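Local coordinates for protein precorrin-6Y C5,15-methyltransferase (Decarboxylating) (Geobacter metallireducens, PDB 3E05) that probably transfers methyl groups from S-adenosyl-L-methionine during adenosylcobalamin biosynthesis, this chain being the C-terminal methyltransferase domain of the longer protein, at residues 6-11 with 59-64; 31-36 with 52-57; 37-42 with 109-114; 42-47 with 65-70. All coordinates share one frame; numbering follows the deposited sequence.

Contact 1: residues 6-11 with 59-64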
# COMPACT_ATOMS: atom_id res chain seq x y z
N TYR D 6 27.86 -5.64 12.02
CA TYR D 6 26.76 -5.12 11.15
C TYR D 6 26.68 -5.87 9.82
O TYR D 6 27.70 -6.33 9.30
CB TYR D 6 26.91 -3.62 10.91
CG TYR D 6 26.96 -2.81 12.18
CD1 TYR D 6 28.15 -2.22 12.60
CD2 TYR D 6 25.82 -2.65 12.97
CE1 TYR D 6 28.21 -1.48 13.77
CE2 TYR D 6 25.86 -1.91 14.15
CZ TYR D 6 27.07 -1.34 14.54
OH TYR D 6 27.14 -0.61 15.71
N PRO D 7 25.45 -6.00 9.26
CA PRO D 7 25.33 -6.64 7.96
C PRO D 7 25.83 -5.78 6.81
O PRO D 7 26.03 -4.57 6.98
CB PRO D 7 23.82 -6.85 7.82
CG PRO D 7 23.21 -5.81 8.64
CD PRO D 7 24.14 -5.60 9.80
N VAL D 8 26.01 -6.42 5.65
CA VAL D 8 26.42 -5.73 4.41
C VAL D 8 25.35 -4.70 4.01
O VAL D 8 25.68 -3.55 3.69
CB VAL D 8 26.76 -6.73 3.24
CG1 VAL D 8 25.55 -7.55 2.76
CG2 VAL D 8 27.42 -6.01 2.07
N ILE D 9 24.09 -5.12 4.04
CA ILE D 9 22.92 -4.24 3.92
C ILE D 9 21.88 -4.67 4.96
O ILE D 9 21.89 -5.81 5.45
CB ILE D 9 22.30 -4.21 2.48
CG1 ILE D 9 21.65 -5.54 2.10
CG2 ILE D 9 23.33 -3.71 1.41
CD1 ILE D 9 20.82 -5.50 0.83
N GLY D 10 21.00 -3.74 5.32
CA GLY D 10 20.00 -4.00 6.34
C GLY D 10 20.40 -3.62 7.74
O GLY D 10 19.91 -4.22 8.70
N ILE D 11 21.28 -2.62 7.86
CA ILE D 11 21.62 -2.02 9.16
C ILE D 11 20.36 -1.36 9.71
O ILE D 11 19.67 -0.65 8.99
CB ILE D 11 22.78 -0.99 9.04
CG1 ILE D 11 24.04 -1.64 8.44
CG2 ILE D 11 23.12 -0.40 10.41
CD1 ILE D 11 25.03 -0.65 7.83
N SER D 59 28.75 1.51 0.08
CA SER D 59 30.18 1.30 0.29
C SER D 59 30.48 -0.14 0.68
O SER D 59 31.54 -0.67 0.33
CB SER D 59 30.73 2.30 1.31
OG SER D 59 30.53 1.85 2.64
N ASN D 60 29.54 -0.79 1.38
CA ASN D 60 29.66 -2.20 1.69
C ASN D 60 29.55 -3.07 0.43
O ASN D 60 30.21 -4.12 0.33
CB ASN D 60 28.62 -2.62 2.72
CG ASN D 60 28.91 -2.09 4.11
OD1 ASN D 60 30.02 -1.65 4.40
ND2 ASN D 60 27.91 -2.16 4.98
N LEU D 61 28.73 -2.60 -0.52
CA LEU D 61 28.49 -3.31 -1.78
C LEU D 61 29.56 -3.03 -2.82
O LEU D 61 29.72 -3.80 -3.77
CB LEU D 61 27.13 -2.91 -2.38
CG LEU D 61 25.82 -3.19 -1.62
CD1 LEU D 61 24.65 -2.52 -2.33
CD2 LEU D 61 25.59 -4.64 -1.53
N MET D 62 30.27 -1.91 -2.65
CA MET D 62 31.38 -1.56 -3.52
C MET D 62 32.62 -1.26 -2.67
O MET D 62 33.00 -0.09 -2.54
CB MET D 62 31.05 -0.33 -4.37
CG MET D 62 29.83 -0.45 -5.26
SD MET D 62 29.60 0.97 -6.35
CE MET D 62 29.39 2.31 -5.18
N PRO D 63 33.28 -2.30 -2.11
CA PRO D 63 34.43 -2.07 -1.21
C PRO D 63 35.58 -1.32 -1.88
O PRO D 63 36.29 -0.55 -1.21
CB PRO D 63 34.88 -3.48 -0.82
CG PRO D 63 33.75 -4.38 -1.18
CD PRO D 63 33.03 -3.74 -2.31
N ASN D 64 35.75 -1.54 -3.17
CA ASN D 64 36.79 -0.87 -3.93
C ASN D 64 36.28 0.28 -4.80
O ASN D 64 37.06 0.89 -5.55
CB ASN D 64 37.58 -1.89 -4.76
CG ASN D 64 38.23 -2.95 -3.91
OD1 ASN D 64 39.17 -2.67 -3.16
ND2 ASN D 64 37.72 -4.17 -3.99
O HOH W 1 27.88 -2.64 7.86
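The carboxamide of N60 is the flat group of this contact, and V8 and a water divide its nitrogen between them. V8 O lies in the amide plane and accepts ND2 of N60 at 2.9 Å; the N-H points well at the oxygen (160°), though the nitrogen stands 30° out of the carbonyl plane. The second N-H of ND2 goes to the water, which in turn donates to P7 O, so two successive carbonyls of the N-terminal segment are tied to one side chain. I11 CD1 comes no nearer than 4.3 Å to N60 ND2, slanting in from the other side of the amide plane from the water. CB of N60 already points toward residues 6-11, and chi1 of -72° sets CG, which carries the amide, anti to the carbonyl carbon.

Next to this polar patch the contact is apolar. I9 CG2 rests against the branched end of L61, 3.8 Å from L61 CD2. V8 CG2 also touches N60 CB, but V8 has two conformers, so that packing is less certain. I9 and L61 each meet their own counterparts in the second subunit, which also hydrogen-bonds the V8 backbone, and the contact thus sits at an interface with that subunit.

An alanine at N60 would probably leave V8 O without its side-chain donor and break the water's link to P7 O. The chemistry is that of an irregular segment near the start of this domain, fixed to the last turn of helix 53-61 by one carbonyl bonded directly by the amide, one reached through a water, and an apolar edge continued across the subunit boundary.

Contact 2: residues 31-36 with 52-57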
# COMPACT_ATOMS: atom_id res chain seq x y z
N VAL D 31 15.85 -1.30 -1.55
CA VAL D 31 15.29 -1.15 -2.91
C VAL D 31 16.06 -0.08 -3.72
O VAL D 31 16.35 -0.28 -4.90
CB VAL D 31 13.77 -0.76 -2.87
CG1 VAL D 31 13.19 -0.72 -4.29
CG2 VAL D 31 12.98 -1.74 -2.00
N THR D 32 16.41 1.01 -3.06
CA THR D 32 17.19 2.11 -3.69
C THR D 32 18.55 1.60 -4.21
O THR D 32 18.91 1.84 -5.38
CB THR D 32 17.38 3.28 -2.70
OG1 THR D 32 16.11 3.83 -2.37
CG2 THR D 32 18.28 4.39 -3.26
N LEU D 33 19.25 0.85 -3.37
CA LEU D 33 20.55 0.24 -3.73
C LEU D 33 20.43 -0.75 -4.87
O LEU D 33 21.25 -0.75 -5.77
CB LEU D 33 21.17 -0.42 -2.50
CG LEU D 33 21.63 0.58 -1.43
CD1 LEU D 33 21.81 -0.14 -0.13
CD2 LEU D 33 22.88 1.35 -1.86
N SER D 34 19.37 -1.58 -4.84
CA SER D 34 18.97 -2.44 -5.95
C SER D 34 18.80 -1.65 -7.26
O SER D 34 19.39 -2.01 -8.28
CB SER D 34 17.66 -3.16 -5.62
OG SER D 34 17.53 -4.37 -6.32
N LYS D 35 18.02 -0.58 -7.20
CA LYS D 35 17.74 0.25 -8.37
C LYS D 35 19.01 0.95 -8.89
O LYS D 35 19.14 1.23 -10.09
CB LYS D 35 16.65 1.30 -8.06
CG LYS D 35 15.22 0.72 -7.81
CD LYS D 35 14.69 -0.12 -8.98
CE LYS D 35 13.32 -0.72 -8.62
NZ LYS D 35 12.75 -1.48 -9.74
N LEU D 36 19.96 1.22 -7.99
CA LEU D 36 21.24 1.82 -8.40
C LEU D 36 22.15 0.91 -9.24
O LEU D 36 23.11 1.40 -9.82
CB LEU D 36 22.00 2.36 -7.19
CG LEU D 36 21.53 3.73 -6.67
CD1 LEU D 36 21.94 3.93 -5.23
CD2 LEU D 36 22.10 4.85 -7.56
N ALA D 52 23.77 9.71 5.56
CA ALA D 52 24.64 8.92 4.69
C ALA D 52 24.41 7.42 4.74
O ALA D 52 25.28 6.66 4.35
CB ALA D 52 26.16 9.29 4.90
N SER D 53 23.20 7.00 5.14
CA SER D 53 22.89 5.56 5.22
C SER D 53 22.97 4.86 3.87
O SER D 53 23.39 3.70 3.79
CB SER D 53 21.54 5.32 5.90
OG SER D 53 20.47 5.72 5.07
N VAL D 54 22.56 5.56 2.80
CA VAL D 54 22.66 5.03 1.44
C VAL D 54 24.13 4.88 1.06
O VAL D 54 24.54 3.81 0.62
CB VAL D 54 21.93 5.93 0.41
CG1 VAL D 54 22.04 5.36 -1.02
CG2 VAL D 54 20.44 6.10 0.82
N SER D 55 24.90 5.94 1.26
CA SER D 55 26.36 5.93 1.02
C SER D 55 27.06 4.80 1.76
O SER D 55 27.92 4.13 1.19
CB SER D 55 26.97 7.25 1.47
OG SER D 55 26.88 8.21 0.45
N ILE D 56 26.66 4.58 3.00
CA ILE D 56 27.32 3.60 3.86
C ILE D 56 27.06 2.16 3.41
O ILE D 56 27.99 1.37 3.27
CB ILE D 56 26.97 3.82 5.35
CG1 ILE D 56 27.72 5.05 5.88
CG2 ILE D 56 27.27 2.60 6.20
CD1 ILE D 56 27.22 5.53 7.21
N GLU D 57 25.80 1.82 3.15
CA GLU D 57 25.50 0.48 2.61
C GLU D 57 25.99 0.26 1.16
O GLU D 57 26.45 -0.83 0.81
CB GLU D 57 24.02 0.12 2.82
CG GLU D 57 23.69 -0.14 4.29
CD GLU D 57 22.29 -0.64 4.52
OE1 GLU D 57 21.56 -0.88 3.54
OE2 GLU D 57 21.90 -0.80 5.70
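L33 reaches between V54 and E57 with a forked end, each methyl serving a different partner. Its chi1 of -69° sets CG anti to the carbonyl carbon, and from there CD1 lies 3.7 Å from E57 CB while CD2 lies 3.9 Å from V54 O. The leucine lies crosswise to the glutamate side chain but runs antiparallel alongside that of V54, with L33 CD2 and V54 CG1 4.2 Å apart.

V54 holds CG1 anti to its backbone N, beside the carbonyl carbon. That one methyl is also approached by L36 CD1 (4.4 Å) and, more loosely, by T32 CG2. T32 contributes just this methyl here, its hydroxyl being bonded to V28 O and N141 OD1. E57 is extended beyond CG, carrying its carboxylate past the leucine: OE1 passes 3.8 Å from L33 CD1, and OE2 is salt-bridged to R29 and accepts the backbone N of I11. The charge is therefore paired although the residue is buried.

No hydrogen bond spans the two helices, whose axes stay 10.6 Å apart and cross at -60°, a separation filled by the side chains. Helices 26-35 and 53-61 flank strand 43-47 in the sequence and pack side by side against the sheet, as do the corresponding helices of the Rossmann-like class I methyltransferases, whose sheet has the strand order 3-2-1-4-5-7-6, here with strand 180-193 antiparallel to both its neighbours.

Contact 3: residues 37-42 with 109-114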
# COMPACT_ATOMS: atom_id res chain seq x y z
N ARG D 37 21.83 -0.39 -9.29
CA ARG D 37 22.58 -1.37 -10.09
C ARG D 37 24.09 -1.27 -9.85
O ARG D 37 24.87 -1.00 -10.76
CB ARG D 37 22.28 -1.21 -11.59
CG ARG D 37 20.90 -1.65 -12.02
CD ARG D 37 20.60 -1.17 -13.44
NE ARG D 37 21.68 -1.48 -14.37
CZ ARG D 37 21.87 -0.87 -15.54
NH1 ARG D 37 21.04 0.10 -15.94
NH2 ARG D 37 22.88 -1.23 -16.31
N LEU D 38 24.48 -1.43 -8.59
CA LEU D 38 25.86 -1.25 -8.16
C LEU D 38 26.74 -2.45 -8.53
O LEU D 38 26.30 -3.59 -8.53
CB LEU D 38 25.91 -1.01 -6.64
CG LEU D 38 25.18 0.23 -6.10
CD1 LEU D 38 25.44 0.36 -4.59
CD2 LEU D 38 25.55 1.51 -6.82
N GLN D 39 27.99 -2.16 -8.86
CA GLN D 39 29.01 -3.19 -8.97
C GLN D 39 30.28 -2.57 -8.41
O GLN D 39 30.36 -1.35 -8.31
CB GLN D 39 29.18 -3.66 -10.42
CG GLN D 39 29.19 -2.57 -11.47
CD GLN D 39 29.10 -3.13 -12.89
OE1 GLN D 39 28.02 -3.44 -13.38
NE2 GLN D 39 30.25 -3.23 -13.55
N ASP D 40 31.26 -3.38 -8.04
CA ASP D 40 32.48 -2.86 -7.42
C ASP D 40 33.26 -1.93 -8.37
O ASP D 40 33.04 -1.96 -9.58
CB ASP D 40 33.34 -4.01 -6.90
CG ASP D 40 34.18 -3.60 -5.70
OD1 ASP D 40 34.12 -2.42 -5.30
OD2 ASP D 40 34.90 -4.46 -5.15
N ASP D 41 34.09 -1.06 -7.80
CA ASP D 41 34.99 -0.14 -8.53
C ASP D 41 34.33 1.09 -9.16
O ASP D 41 35.02 1.86 -9.83
CB ASP D 41 35.85 -0.86 -9.59
CG ASP D 41 36.69 -1.98 -9.01
OD1 ASP D 41 37.45 -1.75 -8.05
OD2 ASP D 41 36.59 -3.11 -9.54
N LEU D 42 33.03 1.29 -8.96
CA LEU D 42 32.35 2.45 -9.56
C LEU D 42 32.49 3.70 -8.71
O LEU D 42 32.77 3.63 -7.52
CB LEU D 42 30.86 2.17 -9.79
CG LEU D 42 30.44 1.05 -10.76
CD1 LEU D 42 28.94 1.11 -10.98
CD2 LEU D 42 31.15 1.15 -12.10
N PRO D 109 30.74 10.56 -12.32
CA PRO D 109 30.03 9.48 -11.64
C PRO D 109 29.47 8.42 -12.59
O PRO D 109 29.06 8.73 -13.71
CB PRO D 109 28.90 10.22 -10.94
CG PRO D 109 28.56 11.38 -11.89
CD PRO D 109 29.82 11.66 -12.70
N ASP D 110 29.50 7.18 -12.13
CA ASP D 110 28.78 6.10 -12.77
C ASP D 110 27.35 6.06 -12.23
O ASP D 110 26.44 5.61 -12.92
CB ASP D 110 29.45 4.76 -12.45
CG ASP D 110 30.84 4.65 -13.07
OD1 ASP D 110 30.91 4.54 -14.30
OD2 ASP D 110 31.83 4.65 -12.32
N ARG D 111 27.18 6.48 -10.98
CA ARG D 111 25.94 6.28 -10.23
C ARG D 111 25.69 7.55 -9.43
O ARG D 111 26.59 8.06 -8.77
CB ARG D 111 26.07 5.07 -9.30
CG ARG D 111 26.29 3.73 -9.97
CD ARG D 111 25.16 3.39 -10.93
NE ARG D 111 25.27 2.04 -11.48
CZ ARG D 111 25.85 1.75 -12.64
NH1 ARG D 111 26.41 2.70 -13.40
NH2 ARG D 111 25.90 0.49 -13.05
N VAL D 112 24.48 8.11 -9.52
CA VAL D 112 24.14 9.24 -8.68
C VAL D 112 22.82 8.97 -7.98
O VAL D 112 21.84 8.61 -8.64
CB VAL D 112 24.06 10.56 -9.47
CG1 VAL D 112 23.60 11.67 -8.55
CG2 VAL D 112 25.41 10.93 -10.06
N PHE D 113 22.84 9.08 -6.66
CA PHE D 113 21.63 9.08 -5.86
C PHE D 113 21.38 10.50 -5.40
O PHE D 113 22.27 11.17 -4.89
CB PHE D 113 21.71 8.13 -4.66
CG PHE D 113 20.50 8.20 -3.76
CD1 PHE D 113 19.24 7.83 -4.26
CD2 PHE D 113 20.59 8.67 -2.45
CE1 PHE D 113 18.08 7.90 -3.43
CE2 PHE D 113 19.45 8.74 -1.63
CZ PHE D 113 18.19 8.35 -2.13
N ILE D 114 20.16 10.99 -5.64
CA ILE D 114 19.76 12.29 -5.17
C ILE D 114 18.74 12.12 -4.03
O ILE D 114 17.56 11.80 -4.27
CB ILE D 114 19.18 13.15 -6.32
CG1 ILE D 114 20.22 13.27 -7.46
CG2 ILE D 114 18.74 14.51 -5.82
CD1 ILE D 114 19.64 13.68 -8.79
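Hydrogen bonds centre on the guanidinium of R111, which grips R37 O side-on with two nitrogens. NH2 of R111 gives the shorter bond to R37 O, 2.9 Å, and NE of R111 the longer, 3.1 Å; NE also has a weak bond to L36 O. The oxygen of R37 lies at the rim, within 7° of the guanidinium plane. Seen from the carbonyl the two donors differ, NH2 lying near its plane and NE well above it. The third nitrogen turns back to the residue before it, just ahead of strand 111-114: R111 NH1 donates to D110 O at 2.9 Å. A chain bent at chi2 (-59°) swings CD round, and with all three nitrogens engaged the flat group can hardly turn.

Van der Waals packing of leucine methyls comes next. L42 CD1 sits over one face of the guanidinium, above its centre and 3.6 Å from R111 CZ. L38 CD2 meets the aliphatic stem at R111 CG, 3.9 Å away. L42 also lies across D110 at about a right angle, its CD2 3.6 Å from D110 OD2; that carboxylate oxygen accepts the backbone N of V43, the first residue of strand 43-47.

In the Rossmann-like methyltransferase fold this is where the connection from helix 26-35 enters the first strand, beside the start of strand 111-114, its neighbour in the sheet. The connection makes a type II turn from Q39 to L42, in which D41 N bonds to D40 OD1.

R37 NH2 and R111 NH2 stand 4.8 Å apart, like charges that would be expected to repel mildly, and P7 of the second subunit packs on R37.

Contact 4: residues 42-47 with 65-70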
# COMPACT_ATOMS: atom_id res chain seq x y z
N LEU D 42 33.03 1.29 -8.96
CA LEU D 42 32.35 2.45 -9.56
C LEU D 42 32.49 3.70 -8.71
O LEU D 42 32.77 3.63 -7.52
CB LEU D 42 30.86 2.17 -9.79
CG LEU D 42 30.44 1.05 -10.76
CD1 LEU D 42 28.94 1.11 -10.98
CD2 LEU D 42 31.15 1.15 -12.10
N VAL D 43 32.26 4.85 -9.32
CA VAL D 43 32.19 6.10 -8.59
C VAL D 43 30.72 6.51 -8.45
O VAL D 43 30.00 6.57 -9.44
CB VAL D 43 33.02 7.23 -9.27
CG1 VAL D 43 32.75 8.60 -8.61
CG2 VAL D 43 34.52 6.89 -9.21
N MET D 44 30.31 6.77 -7.21
CA MET D 44 28.95 7.18 -6.90
C MET D 44 28.92 8.55 -6.23
O MET D 44 29.70 8.82 -5.33
CB MET D 44 28.31 6.12 -5.99
CG MET D 44 26.87 6.42 -5.51
SD MET D 44 26.21 5.01 -4.58
CE MET D 44 25.30 5.91 -3.35
N TRP D 45 28.01 9.42 -6.67
CA TRP D 45 27.67 10.62 -5.89
C TRP D 45 26.37 10.40 -5.08
O TRP D 45 25.39 9.91 -5.63
CB TRP D 45 27.44 11.82 -6.82
CG TRP D 45 28.60 12.26 -7.69
CD1 TRP D 45 29.91 11.86 -7.62
CD2 TRP D 45 28.55 13.24 -8.73
NE1 TRP D 45 30.67 12.51 -8.58
CE2 TRP D 45 29.86 13.38 -9.26
CE3 TRP D 45 27.52 14.02 -9.27
CZ2 TRP D 45 30.16 14.25 -10.31
CZ3 TRP D 45 27.82 14.89 -10.33
CH2 TRP D 45 29.12 15.00 -10.82
N ASP D 46 26.38 10.77 -3.80
CA ASP D 46 25.19 10.77 -2.97
C ASP D 46 24.90 12.24 -2.62
O ASP D 46 25.49 12.81 -1.69
CB ASP D 46 25.40 9.89 -1.73
CG ASP D 46 24.23 9.89 -0.74
OD1 ASP D 46 23.18 10.56 -0.94
OD2 ASP D 46 24.37 9.18 0.27
N ILE D 47 24.01 12.85 -3.40
CA ILE D 47 23.64 14.26 -3.23
C ILE D 47 22.52 14.47 -2.21
O ILE D 47 21.41 13.96 -2.38
CB ILE D 47 23.27 14.89 -4.58
CG1 ILE D 47 24.46 14.79 -5.54
CG2 ILE D 47 22.83 16.37 -4.39
CD1 ILE D 47 24.12 15.06 -6.98
N GLY D 65 34.99 0.59 -4.69
CA GLY D 65 34.43 1.79 -5.31
C GLY D 65 34.75 3.06 -4.54
O GLY D 65 35.30 2.99 -3.44
N ARG D 66 34.40 4.21 -5.11
CA ARG D 66 34.54 5.50 -4.42
C ARG D 66 33.21 6.24 -4.35
O ARG D 66 32.58 6.50 -5.37
CB ARG D 66 35.58 6.40 -5.10
CG ARG D 66 37.02 5.85 -5.04
CD ARG D 66 38.01 6.80 -5.68
NE ARG D 66 37.87 6.85 -7.13
CZ ARG D 66 38.36 7.82 -7.90
NH1 ARG D 66 39.01 8.84 -7.36
NH2 ARG D 66 38.17 7.77 -9.22
N ILE D 67 32.80 6.58 -3.14
CA ILE D 67 31.52 7.25 -2.89
C ILE D 67 31.74 8.64 -2.33
O ILE D 67 32.53 8.84 -1.41
CB ILE D 67 30.60 6.39 -1.97
CG1 ILE D 67 30.25 5.06 -2.65
CG2 ILE D 67 29.33 7.11 -1.60
CD1 ILE D 67 31.00 3.90 -2.14
N PHE D 68 31.03 9.62 -2.90
CA PHE D 68 31.14 11.01 -2.47
C PHE D 68 29.78 11.48 -1.99
O PHE D 68 28.81 11.51 -2.76
CB PHE D 68 31.69 11.87 -3.61
CG PHE D 68 33.05 11.44 -4.07
CD1 PHE D 68 34.20 11.93 -3.44
CD2 PHE D 68 33.19 10.52 -5.11
CE1 PHE D 68 35.47 11.51 -3.84
CE2 PHE D 68 34.45 10.09 -5.51
CZ PHE D 68 35.59 10.60 -4.88
N ALA D 69 29.72 11.82 -0.70
CA ALA D 69 28.49 12.17 -0.00
C ALA D 69 28.45 13.66 0.27
O ALA D 69 29.20 14.18 1.11
CB ALA D 69 28.40 11.38 1.30
N LEU D 70 27.56 14.35 -0.46
CA LEU D 70 27.43 15.80 -0.39
C LEU D 70 26.29 16.21 0.52
O LEU D 70 25.15 15.74 0.37
CB LEU D 70 27.22 16.39 -1.78
CG LEU D 70 28.49 16.70 -2.58
CD1 LEU D 70 29.02 15.45 -3.24
CD2 LEU D 70 28.17 17.75 -3.63
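V43 meets both R66, its bridge partner, and F68 two residues further on. Its CB lies 4.0 Å from R66 O. From there the side chain divides. CG1, anti to the backbone N (chi1 171°), reaches the edge of the F68 ring, near the ring plane and 3.8 Å from F68 CE2. CG2 lies 3.8 Å from R66 NH2 and almost as near NE, against the bent guanidinium arm. An alanine at V43 removes both methyls and would probably open a gap beside the F68 ring edge and leave the R66 arm freer to turn.

The strands themselves run parallel, the axes of the short segments 43-47 and 66-70 approaching to 4.7 Å at an angle of 14°. Five backbone bonds alternate between them, from L42 O accepting R66 N to D46 O accepting L70 N; the shortest, D46 N to F68 O, is 2.7 Å. Two residues on, on the face of V43, W45 CD1 approaches F68 CD2 at 4.3 Å. On the other face M44 CB packs on I67 CG1.

The two strands and the helix 53-61 between them form a beta-alpha-beta unit. M44, I67 and A69 face that helix, and D46 OD2 binds S55 OG on it. W45 and I47 point to the opposite face, against helix 121-131, where W45 NE1 bonds to P107 O, while strand 111-114 hydrogen-bonds along the other side of strand 43-47.

Overall arrangement
Contacts 2 and 4 are buried, whereas contacts 1 and 3 are only partly so; contacts 1, 2 and 3 all reach the second subunit, while contact 4 touches no other chain. Helix 53-61 serves both contact 1 and contact 2, and E57 links them. Contacts 3 and 4 share L42 and continue one sheet, with D110 N bonded to V43 O and F113 O accepting I47 N. The chemistry follows position. Contact 2 is van der Waals packing, without a hydrogen bond between its two segments, and in the sheet of contact 4 regular backbone bonds dominate. At the irregular segments of contacts 1 and 3, side-chain amide or guanidinium groups satisfy loop carbonyls.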